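Local coordinates for putative aspartyl-tRNA synthetase (Leishmania major, PDB 6OD8), which probably joins L-aspartate to tRNA(Asp) at the expense of ATP, as a dimeric class II aminoacyl-tRNA synthetase of the aspartate type, at residues R488-D493 with A520-G525. Numbering follows the deposited sequence.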
# COMPACT_ATOMS: atom_id res chain seq x y z
N ARG A 488 2.25 9.17 -22.31
CA ARG A 488 3.70 9.11 -22.42
C ARG A 488 4.11 8.90 -23.88
O ARG A 488 3.32 8.47 -24.72
CB ARG A 488 4.28 7.95 -21.59
CG ARG A 488 3.61 7.74 -20.22
CD ARG A 488 3.68 8.98 -19.33
NE ARG A 488 3.07 8.68 -18.03
CZ ARG A 488 2.77 9.57 -17.09
NH1 ARG A 488 2.97 10.89 -17.27
NH2 ARG A 488 2.23 9.14 -15.97
N ILE A 489 5.39 9.13 -24.15
CA ILE A 489 5.96 8.85 -25.47
C ILE A 489 6.40 7.39 -25.46
O ILE A 489 7.33 7.01 -24.74
CB ILE A 489 7.15 9.77 -25.78
CG1 ILE A 489 6.69 11.24 -25.80
CG2 ILE A 489 7.80 9.38 -27.11
CD1 ILE A 489 7.83 12.24 -26.07
N HIS A 490 5.72 6.54 -26.24
CA HIS A 490 6.05 5.12 -26.22
C HIS A 490 6.99 4.73 -27.36
O HIS A 490 7.41 3.58 -27.44
CB HIS A 490 4.78 4.26 -26.24
CG HIS A 490 3.91 4.49 -27.43
ND1 HIS A 490 3.18 5.65 -27.60
CD2 HIS A 490 3.67 3.73 -28.52
CE1 HIS A 490 2.52 5.59 -28.75
NE2 HIS A 490 2.81 4.44 -29.34
N ASP A 491 7.35 5.70 -28.21
CA ASP A 491 8.30 5.46 -29.28
C ASP A 491 9.71 5.84 -28.83
O ASP A 491 9.94 7.01 -28.50
CB ASP A 491 7.95 6.29 -30.51
CG ASP A 491 8.94 6.10 -31.64
OD1 ASP A 491 8.83 5.08 -32.34
OD2 ASP A 491 9.84 6.96 -31.83
N PRO A 492 10.68 4.91 -28.86
CA PRO A 492 12.02 5.24 -28.34
C PRO A 492 12.69 6.42 -29.02
O PRO A 492 13.37 7.22 -28.36
CB PRO A 492 12.81 3.94 -28.58
CG PRO A 492 11.77 2.88 -28.75
CD PRO A 492 10.60 3.54 -29.39
N ASP A 493 12.53 6.56 -30.34
CA ASP A 493 13.25 7.60 -31.05
C ASP A 493 12.67 8.98 -30.75
O ASP A 493 13.43 9.94 -30.53
CB ASP A 493 13.26 7.31 -32.55
CG ASP A 493 14.02 6.04 -32.88
OD1 ASP A 493 15.27 6.11 -32.97
OD2 ASP A 493 13.39 4.97 -32.98
N ALA A 520 6.01 -1.61 -27.86
CA ALA A 520 5.53 -0.85 -26.71
C ALA A 520 4.05 -0.56 -26.87
O ALA A 520 3.57 -0.29 -27.98
CB ALA A 520 6.29 0.47 -26.54
N TRP A 521 3.31 -0.61 -25.74
CA TRP A 521 1.90 -0.21 -25.72
C TRP A 521 1.78 1.31 -25.54
O TRP A 521 2.46 1.89 -24.70
CB TRP A 521 1.17 -0.88 -24.54
CG TRP A 521 1.17 -2.37 -24.56
CD1 TRP A 521 2.07 -3.19 -23.95
CD2 TRP A 521 0.19 -3.23 -25.16
NE1 TRP A 521 1.73 -4.52 -24.15
CE2 TRP A 521 0.57 -4.57 -24.88
CE3 TRP A 521 -0.99 -3.00 -25.88
CZ2 TRP A 521 -0.17 -5.68 -25.33
CZ3 TRP A 521 -1.74 -4.11 -26.32
CH2 TRP A 521 -1.31 -5.42 -26.06
N PRO A 522 0.88 1.97 -26.29
CA PRO A 522 0.51 3.35 -25.92
C PRO A 522 -0.03 3.36 -24.49
O PRO A 522 -0.76 2.46 -24.08
CB PRO A 522 -0.58 3.73 -26.95
CG PRO A 522 -0.38 2.75 -28.14
CD PRO A 522 0.13 1.45 -27.45
N HIS A 523 0.37 4.37 -23.72
CA HIS A 523 0.03 4.35 -22.30
C HIS A 523 0.12 5.75 -21.72
O HIS A 523 0.61 6.69 -22.37
CB HIS A 523 0.94 3.38 -21.53
CG HIS A 523 2.39 3.74 -21.58
ND1 HIS A 523 3.18 3.52 -22.69
CD2 HIS A 523 3.20 4.30 -20.65
CE1 HIS A 523 4.41 3.92 -22.44
NE2 HIS A 523 4.46 4.40 -21.21
N GLY A 524 -0.40 5.90 -20.49
CA GLY A 524 -0.39 7.16 -19.77
C GLY A 524 -0.69 6.91 -18.31
O GLY A 524 -0.96 5.78 -17.90
N GLY A 525 -0.62 7.95 -17.50
CA GLY A 525 -0.79 7.72 -16.07
C GLY A 525 -0.79 9.03 -15.32
O GLY A 525 -0.78 10.10 -15.92
O HOH W 1 1.68 6.43 -25.40
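R488 and H523 meet where strand 523-529 starts, beside the chain leaving strand 480-487, a place at which side chains and a water take over from regular strand pairing. The backbone still gives one direct bond, R488 N to H523 O at 3.0 Å. Past it, water 1 bridges the two segments: it donates to R488 O and accepts from H523 N, with a weak third bond from H490 ND1. The side chains of H523 and R488 cross at about a right angle, H523 CD2 lying 3.5 Å from R488 CG. The R488 chain bends at chi2 (-58°), which places CD; farther out the guanidinium packs on the glycine backbone, a contact and not a hydrogen bond, with G525 N over one face and NH2 3.1 Å from G525 C; its NE forms a salt bridge with E317. H490 lies against 520-522, just ahead of strand 523-529, and P522 CA sits over its ring face, 3.9 Å from the centroid, as a CH-pi contact. A520 CB closes this end against H490 O at 3.4 Å. H523 is held in turn by its own segment: ND1 donates to W521 O, in the ring plane, at 2.7 Å, while NE2 bonds to Q280. In the mixed, largely antiparallel sheet of the class II catalytic domain, strand 523-529 runs between 480-487 and 310-319; helix 276-283 packs against R488 and H523, and the second subunit packs on H490 and P522.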